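Local coordinates for protein 4-alpha-glucanotransferase (PDB 1TZ7) that belongs to the 4-alpha-glucanotransferase family (amylomaltases, or D-enzymes), enzymes built round a parallel beta/alpha barrel, at residues A[28-33]-A[40-45]; A[455-460]-A[479-484]; A[48-53]-A[213-218]; A[89-94]-A[202-207]. One frame throughout, in Å; residues are numbered along the deposited sequence.

Contact 1: residues A[28-33]-A[40-45]; sequences LHVTSL and GDLGKE
Val30 meets both Gly40 and Leu42. Its CG1, set anti to the backbone N (chi1 176°), lies 3.8 Å from Leu42 CD2, and the two side chains cross at about a right angle. On the backbone side, Val30 O accepts a CA-H...O contact from Gly40 CA at 3.2 Å, besides the N-H of Leu33 that closes the 3-10 turn. Thr31 turns its CB away and contributes its carbonyl instead: Thr31 O takes the N-H of Gly40 at 2.9 Å, with the donor 40° above the carbonyl plane. This turn lies in the loop joining strand 23-27, the first of the barrel, to helix 44-56, so the contact folds one beta-alpha connection back on itself. The absence of a side chain at Gly40 lets the two backbones come this close. Leu33 then closes the contact, with Leu33 O 3.2 Å from Gly40 CA. Its CD2 reaches Asp41 O at 3.6 Å, while CG approaches Glu45 O in the first turn of the helix. Asp41 shapes this approach by an Asx turn, Asp41 OD1 accepting from Gly43 N at 3.0 Å, and Gly43 is the N-cap of helix 44-56.

Contact 2: residues A[455-460]-A[479-484]; sequences IQMQDL and WRWRIK
Met457 and Gln458 open the short helix 457-460 and face Trp481 and Ile483 across backbones that stay well apart: the nearest CA atoms, those of Gln458 and Ile483, are 8.4 Å from each other, and no hydrogen bond joins the two segments. Gln456 ends the strand and is the N-cap of the helix, its carbonyl O serving both Asp459 N, at 2.9 Å, and Leu460 N. Segment 479-484 is irregular chain. The contact is therefore made by side chains. Gln458 lies flat over one face of the Trp481 indole, amide and ring planes only 4° apart. Its CG stands 3.6 Å from the centroid of the six-membered ring and almost on the ring normal, a CH-pi contact, and a bend at chi2 (97°) swings the amide across the same face until Gln458 NE2 is 3.4 Å from Trp481 CE3. The amide is held in this pose by a second partner, the carbonyl of Ala467, which accepts from NE2. Met457 comes to the ring at its edge, its CG 4.0 Å from Trp481 CH2, and then bends so that its CE touches Ile483 CD1 at 3.8 Å. On the face of the indole opposite Gln458 the backbone N of Ile483 stands near the rim. Strand 452-456 is the eighth of the parallel beta/alpha barrel, and the contact packs the short helix 457-460, which directly follows this strand, against the long connection that runs on to helix 491-500.

Contact 3: residues A[48-53]-A[213-218]; sequences RFLDFL and RRYARE
Neighbouring helices on the outside of a beta/alpha barrel meet here: helix 44-56, which follows the first strand, and helix 192-218, which leads into the third, touch through Leu50 and Asp51 on one and Tyr215 and Ala216 on the other. The two short segments run nearly parallel, 10° apart in direction, with axes 10.2 Å from each other at closest approach. Leu50 fills the interval on the buried side. Its CD1 lies 3.8 Å from Ala216 CB and also 3.8 Å from Tyr215 CD1, close to the plane of the tyrosine ring, so the methyl group abuts the edge of the aromatic and not its face. The side chains of Leu50 and Tyr215 slide past each other in opposite directions. With CG anti to its backbone N (chi1 -163°), Tyr215 reaches across to Asp51, the residue after Leu50 on the facing helix, and Tyr215 OH donates to Asp51 OD1 at 2.6 Å. The carboxylate oxygen uses its syn lone pair and lies in the plane of the phenol; the carboxylate itself is turned 47° against the ring. Beyond the two segments, Arg219 makes a cation-pi contact with Tyr215, and Tyr47 meets the same ring edge-to-face. The bond is short and its acceptor is probably charged, so it may be stronger than a bond between neutral groups. Formed at the partly exposed margin of the contact, it adds a polar tie between the helices beside the buried apolar contact of Leu50 with Ala216 and the edge of the Tyr215 ring.

Contact 4: residues A[89-94]-A[202-207]; sequences VLIDPE and QFVFFK
Ile91 lies against Val204 and Phe205, pressing the long connection after barrel strand 60-62 onto helix 192-218, the helix that leads into the next strand of the beta/alpha barrel. Ile91 has the largest area buried here and uses both its branches. CG2 touches Val204 CG1 at 3.7 Å, and CD1 comes to the same methyl at 3.8 Å, so Val204 CG1 sits against two ends of one side chain; the two residues cross at about a right angle. With CG1 anti to the carbonyl carbon (chi1 -73°), the longer branch is carried to the helix backbone, where Ile91 CD1 is 4.0 Å from Phe205 N. Phe205 receives Ile91 CG1 and Leu90 CB at the edge of its ring, near the ring plane. Leu90 lies beside Phe205, pointing the same way, with its CB 4.2 Å from Phe205 CE1. No hydrogen bond links the two segments, but Gln208, one turn further along the helix, accepts from the backbone N of Asp92. Lys124 of helix 117-133 donates to the carbonyls of Val89 and Ile91. Beyond the patch the chain turns into helix 94-98 through a capping bond, Glu94 N to Asp92 OD1 at 3.1 Å, the donor standing well above the carboxylate plane.

Contacts 1, 2 and 4 are buried, while contact 3 is only partly so and is alone in carrying a side-chain hydrogen bond across its segments. Contact 1 relies on backbone atoms meeting at a glycine, contact 2 on an amide-indole stack, and contact 4 on aliphatic and ring-edge packing. Helix 44-56 serves contacts 1 and 3, helix 192-218 contacts 3 and 4, although 3 and 4 stay about 7 Å apart at their nearest atoms. Contact 1 is the hub: Ser32 hydrogen-bonds to Trp481 and Ile483 of contact 2, Leu42 N probably bonds to Leu90 O of contact 4, and Leu28 and Leu33 pack on Phe49 of helix 44-56.

Contact 1: residues A[28-33]-A[40-45]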
# COMPACT_ATOMS: atom_id res chain seq x y z
N LEU A 28 3.67 6.77 6.55
CA LEU A 28 3.68 7.91 5.64
C LEU A 28 3.86 7.43 4.21
O LEU A 28 4.90 6.86 3.87
CB LEU A 28 4.82 8.88 6.00
CG LEU A 28 4.96 10.10 5.09
CD1 LEU A 28 3.83 11.09 5.33
CD2 LEU A 28 6.31 10.77 5.30
N HIS A 29 2.86 7.65 3.37
CA HIS A 29 2.94 7.28 1.97
C HIS A 29 3.83 8.24 1.21
O HIS A 29 3.93 9.43 1.55
CB HIS A 29 1.55 7.28 1.36
CG HIS A 29 1.47 6.62 0.01
ND1 HIS A 29 1.93 5.34 -0.23
CD2 HIS A 29 0.95 7.05 -1.16
CE1 HIS A 29 1.70 5.03 -1.49
NE2 HIS A 29 1.11 6.05 -2.08
N VAL A 30 4.47 7.73 0.17
CA VAL A 30 5.41 8.52 -0.62
C VAL A 30 4.77 9.81 -1.15
O VAL A 30 5.41 10.84 -1.20
CB VAL A 30 5.97 7.68 -1.81
CG1 VAL A 30 6.87 8.53 -2.69
CG2 VAL A 30 6.74 6.45 -1.29
N THR A 31 3.48 9.73 -1.53
CA THR A 31 2.78 10.89 -2.12
C THR A 31 2.72 12.06 -1.15
O THR A 31 2.67 13.21 -1.56
CB THR A 31 1.35 10.51 -2.56
OG1 THR A 31 0.61 9.99 -1.44
CG2 THR A 31 1.36 9.37 -3.57
N SER A 32 2.70 11.75 0.15
CA SER A 32 2.52 12.77 1.19
C SER A 32 3.80 13.57 1.47
O SER A 32 3.76 14.60 2.14
CB SER A 32 2.02 12.12 2.49
OG SER A 32 0.78 11.49 2.29
N LEU A 33 4.94 13.10 0.95
CA LEU A 33 6.21 13.84 1.05
C LEU A 33 6.06 15.22 0.40
O LEU A 33 5.38 15.36 -0.62
CB LEU A 33 7.33 13.08 0.33
CG LEU A 33 8.30 12.14 1.08
CD1 LEU A 33 8.20 12.09 2.58
CD2 LEU A 33 8.48 10.76 0.43
N GLY A 40 4.53 13.91 -3.71
CA GLY A 40 5.72 13.34 -3.10
C GLY A 40 6.39 12.34 -4.03
O GLY A 40 5.72 11.68 -4.82
N ASP A 41 7.72 12.25 -3.94
CA ASP A 41 8.49 11.38 -4.84
C ASP A 41 9.69 10.71 -4.12
O ASP A 41 9.89 10.89 -2.92
CB ASP A 41 8.97 12.17 -6.08
CG ASP A 41 9.80 13.39 -5.73
OD1 ASP A 41 10.71 13.28 -4.89
OD2 ASP A 41 9.60 14.51 -6.25
N LEU A 42 10.47 9.94 -4.87
CA LEU A 42 11.54 9.13 -4.30
C LEU A 42 12.87 9.90 -4.27
O LEU A 42 13.95 9.29 -4.19
CB LEU A 42 11.71 7.83 -5.10
CG LEU A 42 10.45 6.98 -5.28
CD1 LEU A 42 10.73 5.76 -6.14
CD2 LEU A 42 9.89 6.56 -3.93
N GLY A 43 12.79 11.22 -4.33
CA GLY A 43 13.97 12.06 -4.38
C GLY A 43 14.29 12.72 -3.05
O GLY A 43 14.05 12.15 -1.99
N LYS A 44 14.84 13.92 -3.12
CA LYS A 44 15.45 14.61 -1.97
C LYS A 44 14.62 14.49 -0.68
O LYS A 44 15.17 14.24 0.39
CB LYS A 44 15.67 16.09 -2.32
CG LYS A 44 16.17 16.95 -1.18
CD LYS A 44 16.73 18.29 -1.71
CE LYS A 44 16.32 19.47 -0.82
NZ LYS A 44 17.33 19.77 0.24
N GLU A 45 13.31 14.67 -0.78
CA GLU A 45 12.45 14.76 0.40
C GLU A 45 12.22 13.39 1.04
O GLU A 45 11.96 13.30 2.24
CB GLU A 45 11.11 15.40 0.04
CG GLU A 45 11.21 16.88 -0.28
CD GLU A 45 11.89 17.67 0.82
OE1 GLU A 45 11.64 17.37 2.01
OE2 GLU A 45 12.67 18.58 0.50

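Contact 2: residues A[455-460]-A[479-484]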
# COMPACT_ATOMS: atom_id res chain seq x y z
N ILE A 455 3.33 5.29 14.41
CA ILE A 455 2.57 6.54 14.49
C ILE A 455 2.26 7.03 13.07
O ILE A 455 3.17 7.19 12.27
CB ILE A 455 3.40 7.61 15.23
CG1 ILE A 455 3.89 7.08 16.58
CG2 ILE A 455 2.58 8.88 15.43
CD1 ILE A 455 5.03 7.88 17.17
N GLN A 456 0.99 7.28 12.77
CA GLN A 456 0.64 7.96 11.53
C GLN A 456 1.18 9.39 11.57
O GLN A 456 1.08 10.06 12.59
CB GLN A 456 -0.88 7.96 11.28
CG GLN A 456 -1.23 8.08 9.78
CD GLN A 456 -2.73 8.14 9.49
OE1 GLN A 456 -3.14 8.12 8.33
NE2 GLN A 456 -3.54 8.20 10.54
N MET A 457 1.75 9.83 10.46
CA MET A 457 2.45 11.11 10.42
C MET A 457 1.54 12.25 10.86
O MET A 457 1.96 13.15 11.56
CB MET A 457 2.99 11.39 9.02
CG MET A 457 3.86 12.64 8.92
SD MET A 457 5.40 12.48 9.87
CE MET A 457 6.32 13.86 9.24
N GLN A 458 0.27 12.18 10.46
CA GLN A 458 -0.72 13.21 10.79
C GLN A 458 -0.89 13.37 12.31
O GLN A 458 -1.18 14.46 12.80
CB GLN A 458 -2.09 12.88 10.16
CG GLN A 458 -2.12 12.99 8.64
CD GLN A 458 -1.92 11.65 7.95
OE1 GLN A 458 -1.02 10.89 8.31
NE2 GLN A 458 -2.75 11.36 6.97
N ASP A 459 -0.72 12.27 13.04
CA ASP A 459 -0.81 12.30 14.50
C ASP A 459 0.43 12.96 15.11
O ASP A 459 0.32 13.73 16.07
CB ASP A 459 -0.96 10.88 15.06
CG ASP A 459 -2.27 10.23 14.65
OD1 ASP A 459 -3.22 10.96 14.29
OD2 ASP A 459 -2.44 8.99 14.66
N LEU A 460 1.59 12.66 14.55
CA LEU A 460 2.84 13.32 14.95
C LEU A 460 2.72 14.83 14.79
O LEU A 460 3.24 15.60 15.60
CB LEU A 460 4.01 12.80 14.11
CG LEU A 460 5.36 12.60 14.81
CD1 LEU A 460 6.47 12.49 13.78
CD2 LEU A 460 5.66 13.71 15.80
N TRP A 479 -6.48 10.15 -0.74
CA TRP A 479 -5.07 9.92 -1.08
C TRP A 479 -4.35 11.20 -1.45
O TRP A 479 -3.29 11.16 -2.10
CB TRP A 479 -4.95 8.89 -2.22
CG TRP A 479 -5.91 7.76 -2.09
CD1 TRP A 479 -7.00 7.52 -2.87
CD2 TRP A 479 -5.86 6.70 -1.14
NE1 TRP A 479 -7.64 6.38 -2.45
CE2 TRP A 479 -6.97 5.86 -1.39
CE3 TRP A 479 -5.00 6.38 -0.08
CZ2 TRP A 479 -7.23 4.71 -0.63
CZ3 TRP A 479 -5.26 5.24 0.67
CH2 TRP A 479 -6.37 4.42 0.39
N ARG A 480 -4.90 12.33 -1.03
CA ARG A 480 -4.41 13.61 -1.48
C ARG A 480 -3.55 14.33 -0.42
O ARG A 480 -2.81 15.25 -0.75
CB ARG A 480 -5.59 14.50 -1.90
CG ARG A 480 -6.47 13.87 -3.03
CD ARG A 480 -7.32 14.87 -3.82
NE ARG A 480 -6.63 15.33 -4.96
CZ ARG A 480 -6.95 15.18 -6.26
NH1 ARG A 480 -6.17 15.78 -7.11
NH2 ARG A 480 -7.96 14.42 -6.71
N TRP A 481 -3.64 13.92 0.84
CA TRP A 481 -2.97 14.67 1.92
C TRP A 481 -1.47 14.66 1.74
O TRP A 481 -0.87 13.63 1.45
CB TRP A 481 -3.30 14.11 3.30
CG TRP A 481 -2.52 14.84 4.38
CD1 TRP A 481 -2.78 16.10 4.86
CD2 TRP A 481 -1.35 14.39 5.06
NE1 TRP A 481 -1.85 16.44 5.82
CE2 TRP A 481 -0.96 15.41 5.96
CE3 TRP A 481 -0.59 13.21 5.02
CZ2 TRP A 481 0.15 15.28 6.80
CZ3 TRP A 481 0.51 13.09 5.85
CH2 TRP A 481 0.86 14.13 6.73
N ARG A 482 -0.86 15.83 1.94
CA ARG A 482 0.60 15.95 1.95
C ARG A 482 1.05 16.77 3.14
O ARG A 482 0.33 17.64 3.63
CB ARG A 482 1.09 16.62 0.66
CG ARG A 482 0.74 15.87 -0.61
CD ARG A 482 1.80 15.98 -1.70
NE ARG A 482 1.92 17.34 -2.21
CZ ARG A 482 3.05 17.88 -2.67
NH1 ARG A 482 3.05 19.13 -3.11
NH2 ARG A 482 4.18 17.18 -2.67
N ILE A 483 2.26 16.49 3.60
CA ILE A 483 2.95 17.37 4.54
C ILE A 483 3.13 18.75 3.92
O ILE A 483 3.59 18.87 2.79
CB ILE A 483 4.35 16.77 4.90
CG1 ILE A 483 4.18 15.44 5.64
CG2 ILE A 483 5.15 17.75 5.73
CD1 ILE A 483 5.44 14.55 5.60
N LYS A 484 2.75 19.78 4.68
CA LYS A 484 2.88 21.18 4.23
C LYS A 484 3.81 21.99 5.16
O LYS A 484 4.13 23.14 4.87
CB LYS A 484 1.51 21.86 4.18
CG LYS A 484 0.53 21.23 3.19
CD LYS A 484 -0.89 21.77 3.40
CE LYS A 484 -1.95 20.75 2.99
NZ LYS A 484 -2.02 19.60 3.93

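Contact 3: residues A[48-53]-A[213-218]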
# COMPACT_ATOMS: atom_id res chain seq x y z
N ARG A 48 15.41 13.08 3.06
CA ARG A 48 15.30 13.95 4.23
C ARG A 48 14.42 13.32 5.30
O ARG A 48 14.68 13.47 6.49
CB ARG A 48 14.73 15.31 3.82
CG ARG A 48 14.58 16.31 4.98
CD ARG A 48 15.60 17.44 4.97
NE ARG A 48 15.51 18.26 3.76
CZ ARG A 48 14.54 19.15 3.52
NH1 ARG A 48 13.57 19.35 4.41
NH2 ARG A 48 14.54 19.84 2.39
N PHE A 49 13.38 12.61 4.87
CA PHE A 49 12.48 11.95 5.80
C PHE A 49 13.15 10.76 6.47
O PHE A 49 12.98 10.54 7.66
CB PHE A 49 11.21 11.49 5.08
CG PHE A 49 10.29 10.67 5.93
CD1 PHE A 49 9.64 11.23 7.01
CD2 PHE A 49 10.10 9.31 5.67
CE1 PHE A 49 8.80 10.47 7.81
CE2 PHE A 49 9.25 8.54 6.47
CZ PHE A 49 8.61 9.12 7.54
N LEU A 50 13.92 9.99 5.70
CA LEU A 50 14.72 8.90 6.26
C LEU A 50 15.75 9.42 7.27
O LEU A 50 15.98 8.80 8.30
CB LEU A 50 15.42 8.12 5.14
CG LEU A 50 14.51 7.26 4.25
CD1 LEU A 50 15.34 6.55 3.18
CD2 LEU A 50 13.72 6.25 5.07
N ASP A 51 16.36 10.58 6.97
CA ASP A 51 17.30 11.23 7.90
C ASP A 51 16.61 11.58 9.20
O ASP A 51 17.19 11.47 10.26
CB ASP A 51 17.88 12.51 7.29
CG ASP A 51 18.91 12.24 6.21
OD1 ASP A 51 19.38 11.09 6.10
OD2 ASP A 51 19.31 13.12 5.43
N PHE A 52 15.36 12.03 9.10
CA PHE A 52 14.56 12.38 10.27
C PHE A 52 14.21 11.12 11.11
O PHE A 52 14.32 11.13 12.33
CB PHE A 52 13.28 13.10 9.81
CG PHE A 52 12.26 13.29 10.91
CD1 PHE A 52 11.12 12.49 10.96
CD2 PHE A 52 12.42 14.28 11.86
CE1 PHE A 52 10.18 12.67 11.96
CE2 PHE A 52 11.48 14.46 12.86
CZ PHE A 52 10.35 13.65 12.91
N LEU A 53 13.81 10.04 10.43
CA LEU A 53 13.62 8.72 11.08
C LEU A 53 14.86 8.37 11.90
O LEU A 53 14.77 8.09 13.09
CB LEU A 53 13.39 7.62 10.03
CG LEU A 53 11.98 7.38 9.45
CD1 LEU A 53 11.11 6.62 10.42
CD2 LEU A 53 11.35 8.62 9.09
N ARG A 213 16.01 2.58 -0.86
CA ARG A 213 15.96 1.43 0.04
C ARG A 213 17.33 1.15 0.68
O ARG A 213 17.42 0.82 1.86
CB ARG A 213 15.48 0.19 -0.71
CG ARG A 213 15.66 -1.06 0.07
CD ARG A 213 15.06 -2.28 -0.54
NE ARG A 213 15.36 -3.43 0.28
CZ ARG A 213 14.76 -3.71 1.43
NH1 ARG A 213 15.13 -4.77 2.13
NH2 ARG A 213 13.78 -2.92 1.89
N ARG A 214 18.39 1.28 -0.11
CA ARG A 214 19.74 1.10 0.41
C ARG A 214 20.05 2.15 1.47
O ARG A 214 20.63 1.84 2.51
CB ARG A 214 20.76 1.20 -0.73
CG ARG A 214 22.21 1.12 -0.27
CD ARG A 214 23.23 1.16 -1.39
NE ARG A 214 24.60 1.28 -0.88
CZ ARG A 214 25.68 1.36 -1.64
NH1 ARG A 214 26.88 1.46 -1.07
NH2 ARG A 214 25.58 1.33 -2.96
N TYR A 215 19.67 3.39 1.20
CA TYR A 215 19.85 4.47 2.14
C TYR A 215 19.14 4.13 3.47
O TYR A 215 19.71 4.30 4.55
CB TYR A 215 19.29 5.76 1.55
CG TYR A 215 19.76 7.02 2.22
CD1 TYR A 215 19.01 7.60 3.24
CD2 TYR A 215 20.94 7.66 1.83
CE1 TYR A 215 19.42 8.77 3.86
CE2 TYR A 215 21.36 8.83 2.44
CZ TYR A 215 20.59 9.38 3.46
OH TYR A 215 20.99 10.54 4.09
N ALA A 216 17.91 3.65 3.38
CA ALA A 216 17.13 3.28 4.57
C ALA A 216 17.80 2.12 5.33
O ALA A 216 17.96 2.18 6.54
CB ALA A 216 15.73 2.91 4.17
N ARG A 217 18.18 1.08 4.60
CA ARG A 217 18.71 -0.15 5.20
C ARG A 217 20.05 0.08 5.93
O ARG A 217 20.31 -0.52 6.98
CB ARG A 217 18.90 -1.22 4.12
CG ARG A 217 17.59 -1.82 3.60
CD ARG A 217 17.10 -3.01 4.42
NE ARG A 217 16.73 -2.59 5.76
CZ ARG A 217 17.07 -3.22 6.88
NH1 ARG A 217 16.68 -2.73 8.05
NH2 ARG A 217 17.79 -4.34 6.85
N GLU A 218 20.89 0.95 5.37
CA GLU A 218 22.19 1.25 5.97
C GLU A 218 22.04 2.02 7.27
O GLU A 218 22.96 2.07 8.09
CB GLU A 218 23.06 2.05 4.99
CG GLU A 218 23.64 1.22 3.86
CD GLU A 218 24.62 2.01 3.00
OE1 GLU A 218 24.46 3.25 2.89
OE2 GLU A 218 25.53 1.38 2.43

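Contact 4: residues A[89-94]-A[202-207]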
# COMPACT_ATOMS: atom_id res chain seq x y z
N VAL A 89 4.24 8.49 -11.15
CA VAL A 89 4.08 9.84 -10.59
C VAL A 89 4.92 10.03 -9.31
O VAL A 89 5.09 11.16 -8.84
CB VAL A 89 2.59 10.18 -10.29
CG1 VAL A 89 1.78 10.21 -11.57
CG2 VAL A 89 1.99 9.21 -9.29
N LEU A 90 5.44 8.93 -8.77
CA LEU A 90 6.32 8.99 -7.59
C LEU A 90 7.79 9.17 -7.98
O LEU A 90 8.66 9.26 -7.12
CB LEU A 90 6.18 7.71 -6.76
CG LEU A 90 4.75 7.32 -6.36
CD1 LEU A 90 4.77 6.03 -5.55
CD2 LEU A 90 4.08 8.43 -5.58
N ILE A 91 8.06 9.23 -9.28
CA ILE A 91 9.43 9.38 -9.75
C ILE A 91 9.93 10.80 -9.54
O ILE A 91 9.20 11.77 -9.78
CB ILE A 91 9.53 8.99 -11.24
CG1 ILE A 91 9.43 7.47 -11.39
CG2 ILE A 91 10.85 9.49 -11.84
CD1 ILE A 91 9.26 6.98 -12.82
N ASP A 92 11.17 10.92 -9.08
CA ASP A 92 11.83 12.20 -8.92
C ASP A 92 12.39 12.67 -10.27
O ASP A 92 13.32 12.07 -10.80
CB ASP A 92 12.96 12.09 -7.89
CG ASP A 92 13.80 13.35 -7.80
OD1 ASP A 92 13.27 14.45 -8.08
OD2 ASP A 92 15.00 13.33 -7.46
N PRO A 93 11.82 13.75 -10.82
CA PRO A 93 12.22 14.23 -12.15
C PRO A 93 13.58 14.93 -12.16
O PRO A 93 14.15 15.16 -13.23
CB PRO A 93 11.10 15.23 -12.50
CG PRO A 93 10.57 15.69 -11.19
CD PRO A 93 10.76 14.58 -10.22
N GLU A 94 14.10 15.27 -10.98
CA GLU A 94 15.40 15.93 -10.88
C GLU A 94 16.56 14.98 -11.20
O GLU A 94 17.65 15.42 -11.55
CB GLU A 94 15.59 16.55 -9.48
CG GLU A 94 14.99 17.94 -9.34
CD GLU A 94 15.10 18.49 -7.93
OE1 GLU A 94 14.43 19.50 -7.63
OE2 GLU A 94 15.86 17.93 -7.12
N GLN A 202 9.46 1.88 -15.81
CA GLN A 202 9.61 0.97 -14.67
C GLN A 202 11.06 0.90 -14.21
O GLN A 202 11.33 0.84 -13.02
CB GLN A 202 9.11 -0.42 -15.05
CG GLN A 202 7.60 -0.51 -15.21
CD GLN A 202 6.87 0.02 -14.01
OE1 GLN A 202 7.04 -0.47 -12.91
NE2 GLN A 202 6.05 1.05 -14.22
N PHE A 203 11.98 0.91 -15.16
CA PHE A 203 13.42 0.96 -14.86
C PHE A 203 13.74 2.17 -13.97
O PHE A 203 14.36 2.03 -12.92
CB PHE A 203 14.21 1.03 -16.17
CG PHE A 203 15.69 1.27 -15.98
CD1 PHE A 203 16.25 2.52 -16.25
CD2 PHE A 203 16.52 0.25 -15.54
CE1 PHE A 203 17.62 2.73 -16.09
CE2 PHE A 203 17.90 0.47 -15.38
CZ PHE A 203 18.43 1.71 -15.65
N VAL A 204 13.30 3.35 -14.40
CA VAL A 204 13.56 4.58 -13.66
C VAL A 204 13.00 4.49 -12.24
O VAL A 204 13.65 4.91 -11.29
CB VAL A 204 12.95 5.81 -14.37
CG1 VAL A 204 13.05 7.06 -13.48
CG2 VAL A 204 13.65 6.06 -15.71
N PHE A 205 11.79 3.94 -12.11
CA PHE A 205 11.13 3.86 -10.81
C PHE A 205 11.90 2.94 -9.86
O PHE A 205 12.17 3.30 -8.72
CB PHE A 205 9.69 3.36 -10.95
CG PHE A 205 9.00 3.15 -9.63
CD1 PHE A 205 8.19 4.14 -9.08
CD2 PHE A 205 9.18 1.96 -8.91
CE1 PHE A 205 7.56 3.95 -7.86
CE2 PHE A 205 8.55 1.77 -7.69
CZ PHE A 205 7.74 2.77 -7.17
N PHE A 206 12.23 1.75 -10.35
CA PHE A 206 12.78 0.70 -9.51
C PHE A 206 14.23 1.01 -9.12
O PHE A 206 14.69 0.62 -8.05
CB PHE A 206 12.69 -0.66 -10.21
CG PHE A 206 11.39 -1.39 -9.96
CD1 PHE A 206 10.25 -1.08 -10.70
CD2 PHE A 206 11.31 -2.38 -8.99
CE1 PHE A 206 9.05 -1.75 -10.47
CE2 PHE A 206 10.11 -3.05 -8.76
CZ PHE A 206 8.99 -2.73 -9.50
N LYS A 207 14.94 1.71 -9.99
CA LYS A 207 16.30 2.15 -9.69
C LYS A 207 16.30 3.25 -8.62
O LYS A 207 17.18 3.29 -7.77
CB LYS A 207 17.01 2.65 -10.97
CG LYS A 207 18.12 1.72 -11.47
CD LYS A 207 17.60 0.28 -11.72
CE LYS A 207 18.55 -0.77 -11.13
NZ LYS A 207 19.34 -1.47 -12.18